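Local coordinates for DnaD domain protein (Enterococcus faecalis, PDB 2I5U) that is of unknown function but, as a member of the DnaB/DnaD family, probably takes part in initiating DNA replication, this chain being its DnaD-type helical domain, at residues Ser17-Thr20 with Met21-Asp25; Gly35-Gln38 with Lys39-Glu42; Ile45-Ala48 with Ile49-Ala52; Lys68-Gln72 with Arg73-Ser77. All blocks are in the same frame, centred on the assembly; numbering follows the deposited sequence. Where two conformers were deposited one is given.

Contact 1 of 4, residues Ser17-Thr20 with Met21-Asp25; sequences SSKT and MTDFD
Lys19 runs straight from a trans start (chi1 -178°) and bends only at its last torsion (chi4 -57°), which turns the ammonium back over the next helical turn to Asp23. There Asp23 holds CG beside its own backbone N (chi1 -71°), and the two side chains meet in a salt bridge, Lys19 NZ to Asp23 OD2 at 2.9 Å. The lysine arrives on the syn lone pair of that oxygen. One water joins Lys19 NZ to Asp23 OD1, and a second joins Asp23 OD2 to Thr20 OG1, lying 2.7 Å from each of those two oxygens. On the buried side, Thr20 and Phe24 lie alongside each other, and Thr20 CG2 comes within 3.4 Å of Phe24 CE2, oblique to the ring. Tyr60 meets the Phe24 ring edge-to-face, while Trp8 of helix 2-9 packs on Thr20. The backbone rungs are ordinary i to i+4 bonds of helix 18-32, beginning at the N-cap Ser17, whose O takes Met21 N at 3.0 Å. Lys19 NZ and the two waters, each donating to one carboxylate oxygen, would probably favour the anionic form of Asp23 and offset the acceptor Lys19 O, 3.2 Å from Asp23 OD2.

Contact 2 of 4, residues Gly35-Gln38 with Lys39-Glu42; sequences GASQ and KEAE
Glu40 folds its carboxylate back past the start of its own helix to receive the backbone N-H of Ser37, a bond of 2.8 Å from Ser37 N to Glu40 OE1 that is straight to within a degree (179°). The donor comes to the anti side of OE1, 16° out of the carboxylate plane. In return, Ser37 OG accepts from Glu40 N at 3.0 Å. Its torsion (chi1 67°) places OG between the backbone N and the carbonyl carbon, and from there it faces the N-H one turn ahead. Glu40 swings CG to the side of its backbone N and extends beyond CG, which carries OE1 the full distance to Ser37. These reciprocal bonds make a capping box, with Ser37 as the N-cap of helix 38-55. A water bridges Gly35 O and Glu40 OE1, 2.9 Å from the latter, and ties the box to the preceding turn. That turn closes helix 18-32 with a Schellman motif in which Gly35, at positive phi, is the C-prime residue, so one helix ends and the next is capped within a few residues. Ala36 CB lies 4.5 Å from Ala41 CB, and both methyl groups pack on Phe31 of the helix just ended. Behind the cap the regular rungs take over, with Ala41 N donating to Ser37 O at 2.9 Å.

Contact 3 of 4, residues Ile45-Ala48 with Ile49-Ala52; sequences IVKA and IEIA
Lys47 bends at three successive torsions from chi2 onward (chi2 73°, chi3 -146°, chi4 89°), and its ammonium returns to the helix surface between Glu50 and Ile51. It crosses each of those side chains at about a right angle. The salt bridge it forms is long, Lys47 NZ to Glu50 OE1 at 3.6 Å; Lys47 NZ lies nearer to carbon, 3.5 Å from Glu50 CB and 3.4 Å from Ile51 CG1. The charge attraction is therefore combined with close packing of the lysine end against aliphatic groups. Glu50 keeps CG beside its backbone N and extends from there, and its CG passes 3.4 Å from Val46 O. The three isoleucines share one conformation, with CG1 on the side of the backbone N and CD1 continuing outward in an extended line. In Ile49 this sets CG1 3.4 Å from Ile45 O and brings CD1 to 4.0 Å from Ile45 CG2, where the two branched chains cross at a slant. Uninterrupted i to i+4 bonds support this array, including Ile49 N to Ile45 O at 2.9 Å. Within the fold, Ile45 packs on Phe24, Trp27 and Ile28 of helix 18-32; Val46 and Ile49 meet Ile7 of helix 2-9; and Ile51 and Ala52 face helix 60-73, so that helix 38-55 touches all three other helices through this region.

Contact 4 of 4, residues Lys68-Gln72 with Arg73-Ser77; sequences KDWEQ and RGFKS
Trp70 O receives two backbone N-H groups: Phe75 N donates at 2.9 Å with an N-H...O angle of 154°, and Gly74 N adds a weak bond at 3.0 Å, its angle only 126°. Gly74 N also has a weak bond to Glu71 O at 3.1 Å, so its hydrogen is shared between two successive carbonyls. One residue earlier the helical pattern is still intact, with Arg73 N donating to Asp69 O. Phe75 N reaching back five residues to Trp70 O, with Gly74 N weakly bonded to Glu71 O inside it, is the bond pattern of a Schellman motif; it ends helix 60-73, with Gly74 as the C-prime residue at positive phi. The reversal brings the Phe75 side chain back against Trp70. Trp70 CD1 sits at the edge of the Phe75 ring, near its plane, 3.6 Å from Phe75 CD2. The pyrrole part of the indole and the phenyl ring are inclined at 47°, an oblique pairing. On a face of the phenyl ring, Arg73 CB lies 3.7 Å above the plane over the centre of Phe75, adding an aliphatic contact. Gln72 turns CG between its backbone N and carbonyl carbon and curls toward its neighbour, leaving Gln72 NE2 3.1 Å from Arg73 CG, a tight van der Waals contact and not a bond. The indole also reaches Leu44 and Ala48 of helix 38-55, and Glu71 packs on Trp27 and Phe31 of helix 18-32.

The four contacts follow one another along the chain: contact 1 starts helix 18-32, contact 2 spans the turn into helix 38-55, contact 3 lies further along that helix, and contact 4 ends helix 60-73. Contacts 1 and 4 are the most widely separated, with centres about 19 Å apart. The centre of contact 3 lies about 6 Å from the centre of the chain; this contact touches contact 1 through Phe24 and Ile45 and contact 4 through Ile51 and Trp70. Contacts 2 and 4, about 11 Å apart between centres, meet where Lys76 lies against Gly35, Ala36 and Glu40. Helix 38-55, and the loop after helix 60-73 between contacts 2 and 4, thus join peripheral helix ends into one compact, all-helical domain.

Contact 1 of 4, residues Ser17-Thr20 with Met21-Asp25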
# COMPACT_ATOMS: atom_id res chain seq x y z
N SER A 17 -8.67 -8.10 -4.39
CA SER A 17 -9.75 -7.75 -5.29
C SER A 17 -9.26 -6.89 -6.45
O SER A 17 -8.22 -6.23 -6.36
CB SER A 17 -10.86 -7.03 -4.53
OG SER A 17 -10.54 -5.69 -4.27
N SER A 18 -10.01 -6.88 -7.54
CA SER A 18 -9.71 -5.96 -8.64
C SER A 18 -9.71 -4.50 -8.17
O SER A 18 -8.87 -3.70 -8.59
CB SER A 18 -10.72 -6.14 -9.77
OG SER A 18 -10.57 -7.42 -10.38
N LYS A 19 -10.67 -4.14 -7.31
CA LYS A 19 -10.78 -2.78 -6.80
C LYS A 19 -9.54 -2.37 -6.00
O LYS A 19 -9.00 -1.28 -6.18
CB LYS A 19 -12.03 -2.64 -5.91
CG LYS A 19 -12.24 -1.21 -5.36
CD LYS A 19 -13.35 -1.14 -4.30
CE LYS A 19 -13.56 0.33 -3.84
NZ LYS A 19 -12.32 1.00 -3.28
N THR A 20 -9.09 -3.27 -5.14
CA THR A 20 -7.98 -2.97 -4.27
C THR A 20 -6.71 -2.90 -5.09
O THR A 20 -5.86 -2.04 -4.83
CB THR A 20 -7.87 -3.99 -3.13
OG1 THR A 20 -9.10 -4.01 -2.40
CG2 THR A 20 -6.65 -3.66 -2.19
N MSE A 21 -6.56 -3.74 -6.12
CA MSE A 21 -5.37 -3.62 -7.01
C MSE A 21 -5.37 -2.29 -7.75
O MSE A 21 -4.32 -1.63 -7.92
CB MSE A 21 -5.28 -4.77 -8.02
CG MSE A 21 -3.84 -4.99 -8.55
SE MSE A 21 -2.46 -5.50 -7.21
CE MSE A 21 -1.73 -3.73 -6.87
N THR A 22 -6.55 -1.88 -8.21
CA THR A 22 -6.73 -0.57 -8.84
C THR A 22 -6.30 0.52 -7.87
O THR A 22 -5.58 1.44 -8.24
CB THR A 22 -8.20 -0.35 -9.26
OG1 THR A 22 -8.56 -1.34 -10.24
CG2 THR A 22 -8.41 1.04 -9.80
N ASP A 23 -6.75 0.41 -6.62
CA ASP A 23 -6.44 1.39 -5.59
C ASP A 23 -4.95 1.49 -5.33
O ASP A 23 -4.39 2.58 -5.19
CB ASP A 23 -7.19 1.06 -4.29
CG ASP A 23 -8.69 1.29 -4.38
OD1 ASP A 23 -9.13 2.15 -5.18
OD2 ASP A 23 -9.45 0.63 -3.65
N PHE A 24 -4.29 0.34 -5.27
CA PHE A 24 -2.85 0.36 -5.02
C PHE A 24 -2.07 0.88 -6.24
O PHE A 24 -1.04 1.55 -6.07
CB PHE A 24 -2.34 -1.01 -4.54
CG PHE A 24 -2.70 -1.32 -3.10
CD1 PHE A 24 -2.61 -0.38 -2.09
CD2 PHE A 24 -3.07 -2.59 -2.75
CE1 PHE A 24 -2.92 -0.70 -0.75
CE2 PHE A 24 -3.37 -2.91 -1.43
CZ PHE A 24 -3.30 -1.96 -0.44
N ASP A 25 -2.52 0.55 -7.45
CA ASP A 25 -1.90 1.10 -8.67
C ASP A 25 -1.96 2.62 -8.64
O ASP A 25 -0.99 3.32 -8.98
CB ASP A 25 -2.61 0.63 -9.95
CG ASP A 25 -2.25 -0.77 -10.36
OD1 ASP A 25 -1.20 -1.27 -9.92
OD2 ASP A 25 -3.01 -1.36 -11.18
O HOH W 1 -11.63 2.10 -6.16
O HOH W 2 -9.95 -1.44 -1.93

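Contact 2 of 4, residues Gly35-Gln38 with Lys39-Glu42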
# COMPACT_ATOMS: atom_id res chain seq x y z
N GLY A 35 7.36 12.59 -6.30
CA GLY A 35 8.79 12.35 -6.49
C GLY A 35 9.33 11.02 -6.00
O GLY A 35 10.54 10.82 -6.00
N ALA A 36 8.45 10.10 -5.61
CA ALA A 36 8.88 8.75 -5.30
C ALA A 36 9.14 7.97 -6.58
O ALA A 36 8.44 8.16 -7.58
CB ALA A 36 7.79 8.04 -4.46
N SER A 37 10.11 7.06 -6.55
CA SER A 37 10.25 6.09 -7.64
C SER A 37 9.14 5.05 -7.52
O SER A 37 8.54 4.90 -6.46
CB SER A 37 11.62 5.41 -7.60
OG SER A 37 11.77 4.58 -6.45
N GLN A 38 8.88 4.33 -8.61
CA GLN A 38 7.92 3.23 -8.58
C GLN A 38 8.30 2.25 -7.48
O GLN A 38 7.45 1.81 -6.72
CB GLN A 38 7.89 2.51 -9.94
CG GLN A 38 6.84 1.41 -10.05
CD GLN A 38 6.82 0.74 -11.42
OE1 GLN A 38 6.67 1.40 -12.45
NE2 GLN A 38 6.99 -0.58 -11.43
N LYS A 39 9.59 1.94 -7.39
CA LYS A 39 10.09 0.98 -6.40
C LYS A 39 9.88 1.46 -4.96
O LYS A 39 9.46 0.69 -4.10
CB LYS A 39 11.58 0.73 -6.63
CG LYS A 39 12.09 -0.52 -5.94
CD LYS A 39 11.81 -1.77 -6.78
CE LYS A 39 11.42 -2.96 -5.91
NZ LYS A 39 12.41 -3.21 -4.82
N GLU A 40 10.15 2.74 -4.71
CA GLU A 40 9.97 3.32 -3.38
C GLU A 40 8.49 3.34 -3.00
O GLU A 40 8.14 3.08 -1.85
CB GLU A 40 10.50 4.76 -3.35
CG GLU A 40 12.01 4.88 -3.28
CD GLU A 40 12.52 6.29 -3.58
OE1 GLU A 40 11.87 7.02 -4.37
OE2 GLU A 40 13.59 6.65 -3.05
N ALA A 41 7.63 3.65 -3.97
CA ALA A 41 6.19 3.69 -3.74
C ALA A 41 5.70 2.28 -3.38
O ALA A 41 4.91 2.11 -2.44
CB ALA A 41 5.46 4.25 -4.98
N GLU A 42 6.16 1.28 -4.11
CA GLU A 42 5.82 -0.12 -3.81
C GLU A 42 6.25 -0.51 -2.41
O GLU A 42 5.50 -1.17 -1.68
CB GLU A 42 6.44 -1.04 -4.86
CG GLU A 42 5.97 -2.49 -4.83
CD GLU A 42 6.70 -3.36 -5.85
OE1 GLU A 42 7.94 -3.47 -5.77
OE2 GLU A 42 6.02 -3.91 -6.75
O HOH W 3 12.77 9.38 -5.72

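Contact 3 of 4, residues Ile45-Ala48 with Ile49-Ala52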
# COMPACT_ATOMS: atom_id res chain seq x y z
N ILE A 45 3.88 0.82 0.23
CA ILE A 45 2.66 0.06 0.35
C ILE A 45 2.92 -1.25 1.13
O ILE A 45 2.16 -1.62 2.02
CB ILE A 45 1.99 -0.21 -1.02
CG1 ILE A 45 1.49 1.11 -1.62
CG2 ILE A 45 0.82 -1.16 -0.85
CD1 ILE A 45 1.22 1.04 -3.09
N VAL A 46 4.01 -1.93 0.80
CA VAL A 46 4.37 -3.14 1.53
C VAL A 46 4.48 -2.85 3.03
O VAL A 46 3.97 -3.62 3.86
CB VAL A 46 5.67 -3.75 1.01
CG1 VAL A 46 6.14 -4.87 1.94
CG2 VAL A 46 5.49 -4.28 -0.41
N LYS A 47 5.16 -1.76 3.38
CA LYS A 47 5.32 -1.39 4.78
C LYS A 47 3.97 -1.11 5.47
O LYS A 47 3.75 -1.51 6.61
CB LYS A 47 6.24 -0.18 4.93
CG LYS A 47 6.50 0.24 6.36
CD LYS A 47 7.42 -0.73 7.07
CE LYS A 47 7.10 -0.88 8.55
NZ LYS A 47 6.09 -1.96 8.76
N ALA A 48 3.07 -0.39 4.79
CA ALA A 48 1.75 -0.12 5.35
C ALA A 48 1.01 -1.45 5.57
O ALA A 48 0.31 -1.61 6.56
CB ALA A 48 0.93 0.81 4.43
N ILE A 49 1.15 -2.39 4.66
CA ILE A 49 0.50 -3.70 4.84
C ILE A 49 1.05 -4.43 6.05
O ILE A 49 0.29 -5.01 6.86
CB ILE A 49 0.62 -4.57 3.57
CG1 ILE A 49 -0.24 -3.95 2.47
CG2 ILE A 49 0.16 -6.00 3.83
CD1 ILE A 49 -0.02 -4.57 1.05
N GLU A 50 2.36 -4.37 6.23
CA GLU A 50 3.01 -4.95 7.42
C GLU A 50 2.48 -4.33 8.71
O GLU A 50 2.20 -5.04 9.69
CB GLU A 50 4.52 -4.75 7.36
CG GLU A 50 5.18 -5.65 6.33
CD GLU A 50 6.68 -5.51 6.29
OE1 GLU A 50 7.18 -4.37 6.34
OE2 GLU A 50 7.36 -6.57 6.17
N ILE A 51 2.32 -3.01 8.70
CA ILE A 51 1.76 -2.30 9.87
C ILE A 51 0.33 -2.78 10.17
O ILE A 51 -0.02 -3.03 11.32
CB ILE A 51 1.80 -0.77 9.64
CG1 ILE A 51 3.25 -0.26 9.68
CG2 ILE A 51 0.97 -0.04 10.67
CD1 ILE A 51 3.44 1.14 9.14
N ALA A 52 -0.46 -2.97 9.13
CA ALA A 52 -1.83 -3.44 9.27
C ALA A 52 -1.87 -4.87 9.81
O ALA A 52 -2.73 -5.21 10.63
CB ALA A 52 -2.55 -3.35 7.90

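Contact 4 of 4, residues Lys68-Gln72 with Arg73-Ser77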
# COMPACT_ATOMS: atom_id res chain seq x y z
N LYS A 68 -2.36 7.92 3.25
CA LYS A 68 -2.75 9.34 3.10
C LYS A 68 -1.87 10.24 3.93
O LYS A 68 -1.53 11.38 3.51
CB LYS A 68 -4.20 9.57 3.52
CG LYS A 68 -5.21 9.08 2.53
CD LYS A 68 -6.61 9.40 3.00
CE LYS A 68 -7.66 8.81 2.07
NZ LYS A 68 -9.09 8.98 2.57
N ASP A 69 -1.54 9.77 5.14
CA ASP A 69 -0.63 10.49 6.03
C ASP A 69 0.70 10.68 5.34
O ASP A 69 1.18 11.80 5.16
CB ASP A 69 -0.39 9.72 7.33
CG ASP A 69 -1.58 9.70 8.24
OD1 ASP A 69 -2.42 10.62 8.16
OD2 ASP A 69 -1.68 8.77 9.06
N TRP A 70 1.28 9.56 4.92
CA TRP A 70 2.61 9.57 4.33
C TRP A 70 2.66 10.45 3.07
O TRP A 70 3.64 11.17 2.85
CB TRP A 70 3.03 8.13 4.01
CG TRP A 70 3.23 7.29 5.24
CD1 TRP A 70 3.21 7.70 6.54
CD2 TRP A 70 3.50 5.88 5.28
NE1 TRP A 70 3.43 6.65 7.38
CE2 TRP A 70 3.62 5.51 6.64
CE3 TRP A 70 3.64 4.89 4.30
CZ2 TRP A 70 3.91 4.20 7.04
CZ3 TRP A 70 3.92 3.57 4.71
CH2 TRP A 70 4.05 3.25 6.06
N GLU A 71 1.60 10.41 2.28
CA GLU A 71 1.54 11.17 1.03
C GLU A 71 1.53 12.67 1.29
O GLU A 71 2.29 13.42 0.65
CB GLU A 71 0.30 10.79 0.23
CG GLU A 71 0.13 11.61 -1.05
CD GLU A 71 -1.24 11.46 -1.66
OE1 GLU A 71 -2.23 11.28 -0.91
OE2 GLU A 71 -1.34 11.54 -2.92
N GLN A 72 0.69 13.11 2.22
CA GLN A 72 0.62 14.54 2.54
C GLN A 72 1.92 15.06 3.17
O GLN A 72 2.32 16.21 2.91
CB GLN A 72 -0.59 14.85 3.45
CG GLN A 72 -0.59 14.19 4.82
CD GLN A 72 0.11 14.99 5.89
OE1 GLN A 72 0.46 16.17 5.68
NE2 GLN A 72 0.30 14.38 7.07
N ARG A 73 2.57 14.22 3.97
CA ARG A 73 3.86 14.60 4.57
C ARG A 73 4.97 14.64 3.52
O ARG A 73 6.00 15.30 3.71
CB ARG A 73 4.25 13.64 5.71
CG ARG A 73 3.30 13.67 6.91
CD ARG A 73 4.01 13.36 8.23
NE ARG A 73 3.27 12.45 9.11
CZ ARG A 73 3.71 12.01 10.29
NH1 ARG A 73 2.97 11.17 11.02
NH2 ARG A 73 4.89 12.40 10.75
N GLY A 74 4.75 13.95 2.40
CA GLY A 74 5.68 13.92 1.29
C GLY A 74 6.74 12.86 1.45
O GLY A 74 7.85 12.99 0.92
N PHE A 75 6.41 11.80 2.19
CA PHE A 75 7.32 10.68 2.37
C PHE A 75 7.48 9.89 1.07
O PHE A 75 6.55 9.21 0.63
CB PHE A 75 6.81 9.75 3.49
CG PHE A 75 6.83 10.37 4.87
CD1 PHE A 75 7.56 11.54 5.14
CD2 PHE A 75 6.14 9.75 5.91
CE1 PHE A 75 7.57 12.09 6.42
CE2 PHE A 75 6.15 10.30 7.19
CZ PHE A 75 6.88 11.46 7.45
N LYS A 76 8.66 10.00 0.47
CA LYS A 76 9.01 9.25 -0.74
C LYS A 76 9.33 7.79 -0.41
O LYS A 76 9.16 6.92 -1.27
CB LYS A 76 10.22 9.89 -1.44
CG LYS A 76 9.87 10.85 -2.59
CD LYS A 76 9.67 12.30 -2.13
CE LYS A 76 10.93 12.92 -1.52
NZ LYS A 76 12.14 12.83 -2.41
N SER A 77 9.78 7.53 0.82
CA SER A 77 10.26 6.21 1.19
C SER A 77 10.18 5.95 2.70
O SER A 77 9.88 6.85 3.48
CB SER A 77 11.70 6.04 0.72
OG SER A 77 12.51 7.09 1.22